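Local coordinates for glycoside hydrolase family 43 (PDB 4QQS), which hydrolyses O-glycosidic bonds as a five-bladed beta-propeller glycosidase with alpha-L-arabinofuranosidase activity, and probably takes part in xylan breakdown, at residues Gly135-Tyr140 against Gln165-Leu170; Gly204-Met209 against Glu228-Pro233; Ile222-Ala227 against Ile235-Asn240. One frame throughout, in Å; residues are numbered along the deposited sequence.

Interaction 1. Residues Gly135-Tyr140 against Gln165-Leu170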
loop_
_atom_site.group_PDB
_atom_site.type_symbol
_atom_site.label_atom_id
_atom_site.label_comp_id
_atom_site.label_asym_id
_atom_site.label_seq_id
_atom_site.Cartn_x
_atom_site.Cartn_y
_atom_site.Cartn_z
ATOM N N GLY A 135 -20.426 -5.048 1.500
ATOM C CA GLY A 135 -20.246 -4.622 0.124
ATOM C C GLY A 135 -20.016 -3.136 -0.087
ATOM O O GLY A 135 -19.839 -2.703 -1.230
ATOM N N THR A 136 -20.020 -2.347 0.985
ATOM C CA THR A 136 -19.803 -0.909 0.852
ATOM C C THR A 136 -18.319 -0.621 0.607
ATOM O O THR A 136 -17.465 -1.096 1.358
ATOM C CB THR A 136 -20.251 -0.150 2.116
ATOM O OG1 THR A 136 -21.616 -0.463 2.425
ATOM C CG2 THR A 136 -20.103 1.360 1.932
ATOM N N PRO A 137 -18.003 0.172 -0.432
ATOM C CA PRO A 137 -16.617 0.560 -0.685
ATOM C C PRO A 137 -16.218 1.822 0.066
ATOM O O PRO A 137 -17.002 2.767 0.201
ATOM C CB PRO A 137 -16.609 0.831 -2.191
ATOM C CG PRO A 137 -18.022 1.192 -2.537
ATOM C CD PRO A 137 -18.914 0.621 -1.501
ATOM N N TYR A 138 -14.976 1.820 0.538
ATOM C CA TYR A 138 -14.360 2.975 1.157
ATOM C C TYR A 138 -12.987 3.177 0.550
ATOM O O TYR A 138 -12.270 2.218 0.328
ATOM C CB TYR A 138 -14.201 2.763 2.664
ATOM C CG TYR A 138 -15.502 2.538 3.385
ATOM C CD1 TYR A 138 -16.048 1.266 3.494
ATOM C CD2 TYR A 138 -16.204 3.597 3.940
ATOM C CE1 TYR A 138 -17.244 1.051 4.143
ATOM C CE2 TYR A 138 -17.421 3.393 4.587
ATOM C CZ TYR A 138 -17.931 2.112 4.679
ATOM O OH TYR A 138 -19.122 1.875 5.329
ATOM N N ILE A 139 -12.629 4.424 0.291
ATOM C CA ILE A 139 -11.297 4.751 -0.179
ATOM C C ILE A 139 -10.536 5.487 0.911
ATOM O O ILE A 139 -11.020 6.465 1.474
ATOM C CB ILE A 139 -11.329 5.541 -1.518
ATOM C CG1 ILE A 139 -9.909 5.682 -2.081
ATOM C CG2 ILE A 139 -12.013 6.892 -1.370
ATOM C CD1 ILE A 139 -9.867 6.241 -3.500
ATOM N N TYR A 140 -9.346 4.973 1.206
ATOM C CA TYR A 140 -8.391 5.595 2.116
ATOM C C TYR A 140 -7.301 6.168 1.232
ATOM O O TYR A 140 -6.865 5.515 0.307
ATOM C CB TYR A 140 -7.814 4.529 3.076
ATOM C CG TYR A 140 -8.863 3.947 3.975
ATOM C CD1 TYR A 140 -9.675 2.905 3.555
ATOM C CD2 TYR A 140 -9.078 4.461 5.235
ATOM C CE1 TYR A 140 -10.690 2.416 4.363
ATOM C CE2 TYR A 140 -10.078 3.969 6.061
ATOM C CZ TYR A 140 -10.891 2.946 5.617
ATOM O OH TYR A 140 -11.915 2.446 6.368
ATOM N N GLN A 165 -21.265 3.102 -5.353
ATOM C CA GLN A 165 -21.167 1.704 -5.723
ATOM C C GLN A 165 -20.331 1.485 -6.976
ATOM O O GLN A 165 -19.694 0.443 -7.100
ATOM C CB GLN A 165 -22.566 1.106 -5.920
ATOM C CG GLN A 165 -23.318 0.868 -4.619
ATOM C CD GLN A 165 -22.722 -0.266 -3.812
ATOM O OE1 GLN A 165 -22.521 -1.364 -4.328
ATOM N NE2 GLN A 165 -22.406 0.003 -2.542
ATOM N N ASP A 166 -20.329 2.458 -7.887
ATOM C CA ASP A 166 -19.553 2.347 -9.122
ATOM C C ASP A 166 -18.098 2.816 -8.997
ATOM O O ASP A 166 -17.353 2.785 -9.976
ATOM C CB ASP A 166 -20.262 3.039 -10.299
ATOM C CG ASP A 166 -20.500 4.536 -10.096
ATOM O OD1 ASP A 166 -19.907 5.140 -9.182
ATOM O OD2 ASP A 166 -21.279 5.107 -10.901
ATOM N N LEU A 167 -17.707 3.195 -7.782
ATOM C CA LEU A 167 -16.365 3.678 -7.471
ATOM C C LEU A 167 -15.982 5.011 -8.121
ATOM O O LEU A 167 -14.822 5.397 -8.060
ATOM C CB LEU A 167 -15.298 2.624 -7.791
ATOM C CG LEU A 167 -15.533 1.204 -7.281
ATOM C CD1 LEU A 167 -14.361 0.308 -7.641
ATOM C CD2 LEU A 167 -15.816 1.159 -5.779
ATOM N N LEU A 168 -16.946 5.716 -8.721
ATOM C CA LEU A 168 -16.644 6.960 -9.439
ATOM C C LEU A 168 -16.809 8.246 -8.622
ATOM O O LEU A 168 -16.341 9.306 -9.057
ATOM C CB LEU A 168 -17.490 7.061 -10.707
ATOM C CG LEU A 168 -17.385 5.883 -11.669
ATOM C CD1 LEU A 168 -18.327 6.092 -12.844
ATOM C CD2 LEU A 168 -15.963 5.659 -12.157
ATOM N N GLU A 169 -17.471 8.165 -7.464
ATOM C CA GLU A 169 -17.698 9.333 -6.625
ATOM C C GLU A 169 -17.230 9.032 -5.228
ATOM O O GLU A 169 -17.428 7.915 -4.733
ATOM C CB GLU A 169 -19.187 9.687 -6.570
ATOM C CG GLU A 169 -19.488 10.984 -5.779
ATOM C CD GLU A 169 -20.856 11.028 -5.096
ATOM O OE1 GLU A 169 -21.633 10.049 -5.163
ATOM O OE2 GLU A 169 -21.162 12.072 -4.478
ATOM N N LEU A 170 -16.639 10.038 -4.598
ATOM C CA LEU A 170 -16.296 9.971 -3.193
ATOM C C LEU A 170 -17.398 10.729 -2.449
ATOM O O LEU A 170 -17.620 11.926 -2.690
ATOM C CB LEU A 170 -14.928 10.591 -2.951
ATOM C CG LEU A 170 -13.716 9.730 -3.329
ATOM C CD1 LEU A 170 -13.584 9.467 -4.817
ATOM C CD2 LEU A 170 -12.455 10.360 -2.824
#
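Apolar contacts carry most of this meeting of a strand with a loop. Pro137 and Ile139, alternate residues of the strand, both turn toward 165-170. The Pro137 ring meets Leu167 obliquely, its CB 3.7 Å from Leu167 CD2, with CG only slightly farther. Leu167 CG lies anti to its carbonyl carbon, which brings CD2 to the proline. Ile139 uses its short branch: CG2 lies 3.8 Å from Leu170 CD2 and equally near Leu170 CG. With CG1 anti to the backbone N (chi1 -172°), CG2 takes the crowded position between N and the carbonyl carbon.

Gln165 adds a looser contact. Its chain bends at chi2 (-70°) and crosses the proline ring at about a right angle. Its NE2 lies 3.7 Å from Pro137 CD, and at 4.0 Å from Gly135 O it is too far for a hydrogen bond.

Within the loop, Asp166 OD1 accepts from Leu168 N at 3.1 Å, approached from above the carboxylate plane. This closes an Asx turn. Ser164 OG also bonds to Asp166 OD1, and Gln165 O accepts from Tyr79 OH.

The arrangement belongs to a beta-propeller blade: the loop between strands 153-162 and 175-178 packs against strand 137-143, the antiparallel neighbour of 153-162.

Interaction 2. Residues Gly204-Met209 against Glu228-Pro233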
loop_
_atom_site.group_PDB
_atom_site.type_symbol
_atom_site.label_atom_id
_atom_site.label_comp_id
_atom_site.label_asym_id
_atom_site.label_seq_id
_atom_site.Cartn_x
_atom_site.Cartn_y
_atom_site.Cartn_z
ATOM N N GLY A 204 -14.991 -8.162 13.835
ATOM C CA GLY A 204 -15.898 -7.033 13.850
ATOM C C GLY A 204 -15.248 -5.663 13.913
ATOM O O GLY A 204 -15.948 -4.664 13.806
ATOM N N LYS A 205 -13.931 -5.603 14.096
ATOM C CA LYS A 205 -13.202 -4.340 14.119
ATOM C C LYS A 205 -12.344 -4.188 12.868
ATOM O O LYS A 205 -12.033 -5.156 12.157
ATOM C CB LYS A 205 -12.327 -4.247 15.371
ATOM C CG LYS A 205 -13.122 -4.178 16.670
ATOM C CD LYS A 205 -12.224 -4.103 17.890
ATOM C CE LYS A 205 -13.038 -4.054 19.172
ATOM N NZ LYS A 205 -12.204 -4.222 20.387
ATOM N N TYR A 206 -11.945 -2.946 12.634
ATOM C CA TYR A 206 -11.202 -2.576 11.440
ATOM C C TYR A 206 -9.801 -2.141 11.849
ATOM O O TYR A 206 -9.627 -1.400 12.808
ATOM C CB TYR A 206 -11.918 -1.449 10.698
ATOM C CG TYR A 206 -13.333 -1.808 10.311
ATOM C CD1 TYR A 206 -14.379 -1.625 11.203
ATOM C CD2 TYR A 206 -13.635 -2.329 9.068
ATOM C CE1 TYR A 206 -15.677 -1.951 10.872
ATOM C CE2 TYR A 206 -14.940 -2.661 8.723
ATOM C CZ TYR A 206 -15.962 -2.459 9.631
ATOM O OH TYR A 206 -17.270 -2.755 9.318
ATOM N N TYR A 207 -8.806 -2.628 11.110
ATOM C CA TYR A 207 -7.400 -2.389 11.418
ATOM C C TYR A 207 -6.739 -1.766 10.204
ATOM O O TYR A 207 -6.713 -2.364 9.135
ATOM C CB TYR A 207 -6.705 -3.714 11.761
ATOM C CG TYR A 207 -7.245 -4.319 13.024
ATOM C CD1 TYR A 207 -8.441 -5.041 13.036
ATOM C CD2 TYR A 207 -6.599 -4.120 14.225
ATOM C CE1 TYR A 207 -8.962 -5.544 14.207
ATOM C CE2 TYR A 207 -7.112 -4.645 15.410
ATOM C CZ TYR A 207 -8.287 -5.354 15.387
ATOM O OH TYR A 207 -8.822 -5.861 16.546
ATOM N N MET A 208 -6.210 -0.560 10.370
ATOM C CA MET A 208 -5.526 0.151 9.300
ATOM C C MET A 208 -4.039 0.109 9.586
ATOM O O MET A 208 -3.562 0.728 10.539
ATOM C CB MET A 208 -5.952 1.621 9.252
ATOM C CG MET A 208 -5.267 2.386 8.106
ATOM S SD MET A 208 -5.339 4.156 8.260
ATOM C CE MET A 208 -7.114 4.347 8.202
ATOM N N MET A 209 -3.315 -0.639 8.775
ATOM C CA MET A 209 -1.868 -0.592 8.774
ATOM C C MET A 209 -1.434 0.637 7.970
ATOM O O MET A 209 -2.104 1.025 7.009
ATOM C CB MET A 209 -1.324 -1.883 8.167
ATOM C CG MET A 209 -1.725 -3.087 8.975
ATOM S SD MET A 209 -1.341 -4.666 8.230
ATOM C CE MET A 209 0.400 -4.724 8.672
ATOM N N GLU A 228 -14.031 1.029 15.096
ATOM C CA GLU A 228 -15.260 0.258 15.155
ATOM C C GLU A 228 -16.087 0.337 13.883
ATOM O O GLU A 228 -17.004 -0.454 13.701
ATOM C CB GLU A 228 -16.112 0.711 16.338
ATOM C CG GLU A 228 -15.422 0.565 17.674
ATOM C CD GLU A 228 -16.335 0.855 18.843
ATOM O OE1 GLU A 228 -17.171 1.779 18.733
ATOM O OE2 GLU A 228 -16.210 0.163 19.875
ATOM N N THR A 229 -15.769 1.299 13.019
ATOM C CA THR A 229 -16.480 1.479 11.763
ATOM C C THR A 229 -15.475 2.071 10.769
ATOM O O THR A 229 -14.511 2.702 11.182
ATOM C CB THR A 229 -17.710 2.368 11.979
ATOM O OG1 THR A 229 -18.612 2.213 10.886
ATOM C CG2 THR A 229 -17.311 3.810 12.149
ATOM N N PRO A 230 -15.687 1.877 9.462
ATOM C CA PRO A 230 -14.614 2.270 8.527
ATOM C C PRO A 230 -14.289 3.765 8.513
ATOM O O PRO A 230 -13.148 4.134 8.193
ATOM C CB PRO A 230 -15.150 1.799 7.167
ATOM C CG PRO A 230 -15.984 0.617 7.514
ATOM C CD PRO A 230 -16.690 1.024 8.801
ATOM N N LEU A 231 -15.251 4.618 8.837
ATOM C CA LEU A 231 -14.997 6.053 8.847
ATOM C C LEU A 231 -14.376 6.542 10.160
ATOM O O LEU A 231 -14.169 7.742 10.343
ATOM C CB LEU A 231 -16.280 6.832 8.553
ATOM C CG LEU A 231 -16.896 6.613 7.170
ATOM C CD1 LEU A 231 -18.198 7.379 7.074
ATOM C CD2 LEU A 231 -15.956 7.027 6.040
ATOM N N GLY A 232 -14.081 5.626 11.072
ATOM C CA GLY A 232 -13.442 5.978 12.326
ATOM C C GLY A 232 -14.453 6.237 13.432
ATOM O O GLY A 232 -15.649 5.977 13.271
ATOM N N PRO A 233 -13.981 6.770 14.568
ATOM C CA PRO A 233 -12.604 7.222 14.813
ATOM C C PRO A 233 -11.569 6.098 14.797
ATOM O O PRO A 233 -11.845 4.955 15.151
ATOM C CB PRO A 233 -12.678 7.856 16.211
ATOM C CG PRO A 233 -13.896 7.344 16.823
ATOM C CD PRO A 233 -14.859 7.022 15.724
HETATM O O HOH W 1 -16.943 -2.766 15.282
HETATM O O HOH W 2 -19.349 -0.896 10.313
#
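In this five-bladed beta-propeller, a strand of one blade meets the loop that follows the next strand of its sheet. The loop holds a type I beta turn from Thr229 to Gly232, closed by Gly232 N to Thr229 O. Tyr206 carries the contact.

Its CB points toward the loop. CG lies anti to the carbonyl carbon (chi1 -58°), and chi2 of 86° turns the ring plane roughly perpendicular to the plane of CA, CB and CG. Along the CD1-CE1 edge the ring meets backbone. CD1 passes 3.7 Å from Thr229 N, and CE1 lies 3.5 Å from Glu228 O, which sits at the ring edge, in plane. Pro230 instead lies over one face, its CG 3.6 Å from Tyr206 CE2. That carbon is offset toward the rim and makes a CH-pi contact 3.9 Å from the ring centroid. CZ is touched by both CG and CD of Pro230.

At the tip, OH hydrogen-bonds to Asp132 OD2 and Lys201 NZ, so the phenol sits between an acid and an amine, which would probably polarise it. A water bridges Tyr206 OH, to which it donates, and Thr229 OG1, to which it is hydrogen-bonded at 3.2 Å.

The backbones are joined through a second water. It donates to two carbonyls, Gly204 O at 2.6 Å and Glu228 O at 2.8 Å.

Interaction 3. Residues Ile222-Ala227 against Ile235-Asn240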
loop_
_atom_site.group_PDB
_atom_site.type_symbol
_atom_site.label_atom_id
_atom_site.label_comp_id
_atom_site.label_asym_id
_atom_site.label_seq_id
_atom_site.Cartn_x
_atom_site.Cartn_y
_atom_site.Cartn_z
ATOM N N ILE A 222 6.099 0.495 10.103
ATOM C CA ILE A 222 4.671 0.236 9.993
ATOM C C ILE A 222 4.021 0.166 11.360
ATOM O O ILE A 222 4.510 -0.531 12.262
ATOM C CB ILE A 222 4.428 -1.090 9.236
ATOM C CG1 ILE A 222 4.939 -0.947 7.800
ATOM C CG2 ILE A 222 2.960 -1.487 9.271
ATOM C CD1 ILE A 222 5.082 -2.250 7.052
ATOM N N GLY A 223 2.907 0.886 11.498
ATOM C CA GLY A 223 2.055 0.810 12.664
ATOM C C GLY A 223 0.638 0.470 12.251
ATOM O O GLY A 223 0.347 0.298 11.068
ATOM N N TYR A 224 -0.268 0.430 13.227
ATOM C CA TYR A 224 -1.681 0.332 12.895
ATOM C C TYR A 224 -2.552 1.152 13.823
ATOM O O TYR A 224 -2.128 1.577 14.908
ATOM C CB TYR A 224 -2.171 -1.128 12.837
ATOM C CG TYR A 224 -2.375 -1.809 14.170
ATOM C CD1 TYR A 224 -3.616 -1.858 14.770
ATOM C CD2 TYR A 224 -1.315 -2.420 14.819
ATOM C CE1 TYR A 224 -3.798 -2.510 15.976
ATOM C CE2 TYR A 224 -1.490 -3.079 16.016
ATOM C CZ TYR A 224 -2.730 -3.110 16.594
ATOM O OH TYR A 224 -2.893 -3.795 17.774
ATOM N N ALA A 225 -3.788 1.334 13.370
ATOM C CA ALA A 225 -4.856 1.932 14.139
ATOM C C ALA A 225 -6.079 1.045 14.040
ATOM O O ALA A 225 -6.200 0.252 13.107
ATOM C CB ALA A 225 -5.175 3.332 13.631
ATOM N N VAL A 226 -6.984 1.197 15.004
ATOM C CA VAL A 226 -8.185 0.378 15.081
ATOM C C VAL A 226 -9.414 1.270 15.136
ATOM O O VAL A 226 -9.405 2.330 15.775
ATOM C CB VAL A 226 -8.155 -0.603 16.276
ATOM C CG1 VAL A 226 -8.165 0.112 17.601
ATOM C CG2 VAL A 226 -9.302 -1.600 16.216
ATOM N N ALA A 227 -10.485 0.803 14.494
ATOM C CA ALA A 227 -11.764 1.501 14.486
ATOM C C ALA A 227 -12.910 0.529 14.592
ATOM O O ALA A 227 -12.799 -0.629 14.205
ATOM C CB ALA A 227 -11.919 2.320 13.214
ATOM N N ILE A 235 -8.015 4.834 16.241
ATOM C CA ILE A 235 -7.192 4.970 17.439
ATOM C C ILE A 235 -5.933 4.125 17.261
ATOM O O ILE A 235 -6.003 2.908 17.071
ATOM C CB ILE A 235 -7.947 4.534 18.705
ATOM C CG1 ILE A 235 -9.266 5.318 18.875
ATOM C CG2 ILE A 235 -7.046 4.685 19.917
ATOM C CD1 ILE A 235 -9.119 6.831 18.974
ATOM N N LYS A 236 -4.778 4.773 17.303
ATOM C CA LYS A 236 -3.519 4.083 17.053
ATOM C C LYS A 236 -3.166 3.119 18.178
ATOM O O LYS A 236 -3.420 3.363 19.354
ATOM C CB LYS A 236 -2.390 5.084 16.840
ATOM C CG LYS A 236 -2.478 5.736 15.491
ATOM C CD LYS A 236 -1.529 6.899 15.301
ATOM C CE LYS A 236 -1.658 7.457 13.894
ATOM N NZ LYS A 236 -0.797 8.613 13.665
ATOM N N TYR A 237 -2.548 2.014 17.793
ATOM C CA TYR A 237 -2.006 1.045 18.740
ATOM C C TYR A 237 -0.876 1.678 19.554
ATOM O O TYR A 237 0.093 2.221 19.005
ATOM C CB TYR A 237 -1.505 -0.184 17.973
ATOM C CG TYR A 237 -0.801 -1.200 18.837
ATOM C CD1 TYR A 237 -1.364 -1.650 20.018
ATOM C CD2 TYR A 237 0.438 -1.705 18.467
ATOM C CE1 TYR A 237 -0.709 -2.568 20.817
ATOM C CE2 TYR A 237 1.098 -2.647 19.253
ATOM C CZ TYR A 237 0.517 -3.074 20.428
ATOM O OH TYR A 237 1.159 -3.984 21.232
ATOM N N SER A 238 -0.965 1.565 20.871
ATOM C CA SER A 238 0.019 2.182 21.744
ATOM C C SER A 238 1.421 1.605 21.565
ATOM O O SER A 238 2.415 2.285 21.831
ATOM C CB SER A 238 -0.410 2.019 23.190
ATOM O OG SER A 238 -0.345 0.648 23.562
ATOM N N GLY A 239 1.504 0.352 21.114
ATOM C CA GLY A 239 2.769 -0.332 20.940
ATOM C C GLY A 239 3.387 -0.210 19.561
ATOM O O GLY A 239 4.322 -0.937 19.252
ATOM N N ASN A 240 2.888 0.700 18.729
ATOM C CA ASN A 240 3.488 0.931 17.419
ATOM C C ASN A 240 4.955 1.345 17.556
ATOM O O ASN A 240 5.352 1.953 18.545
ATOM C CB ASN A 240 2.757 2.060 16.711
ATOM C CG ASN A 240 1.452 1.636 16.053
ATOM O OD1 ASN A 240 1.237 0.462 15.737
ATOM N ND2 ASN A 240 0.589 2.613 15.800
#
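Two tyrosines and one asparagine set the shape of this contact. The Tyr224 and Tyr237 rings lie nearly parallel, their planes 16° apart, but slid so that they barely overlap. Tyr237 CB sits over the Tyr224 face, in a CH-pi contact 3.6 Å from the centroid. Tyr224 OH stands over one face of the Tyr237 ring, and Gly239 N over the centre of the opposite face. The closest ring atoms are Tyr224 CE2 and Tyr237 CD2, at 3.4 Å. Tyr224 reaches this place with CG in the crowded position between backbone N and carbonyl carbon (chi1 76°). Its OH bonds to Leu299 N.

The Asn240 amide stands steeply to the Tyr224 ring, the planes 77° apart. It grips the Tyr224 backbone twice: OD1 accepts from Tyr224 N at 2.9 Å, and ND2 donates to Tyr224 O at 3.0 Å. Tyr224 O also accepts a nearly straight bond from Tyr237 N. Gln182 OE1 takes a further bond from ND2, and the amide's three bonds together fix which way round it lies. An alanine at Asn240 would remove all three and would probably loosen the turn's hold on the strand. Gly223 lets the amide come this close: a CB there would fall 2.7 Å from Asn240 CG.

Next, Ala225 and Lys236 form a non-hydrogen-bonded pair. Val226 and Ile235 follow as a hydrogen-bonded pair, each N donating to the other's O at 2.9 Å. This is an antiparallel beta hairpin at the outer edge of a propeller blade, continued by a type I turn from Tyr237 to Asn240.

Interaction 1 lies in one blade, and interactions 2 and 3 share the next. Interactions 2 and 3 are interleaved along the chain and share a strand pairing, with probable hydrogen bonds from Met208 N to Ala225 O and from Ala227 N to Tyr206 O, each 2.9 Å. Their centres are 11 Å apart. Pro230 meets the first blade across the junction: its O accepts a hydrogen bond from Tyr140 OH at 2.8 Å, and its CG is 3.6 Å from Tyr138 CE1. Interactions 1 and 3 do not touch; their nearest atoms are about 7 Å apart. The Ile139 side chain is about 9 Å from that of Asp126, the predicted pKa modulator, and about 10 Å from the sodium ion. The Lys236 side chain is about 11 Å from that of Glu195, the predicted proton donor.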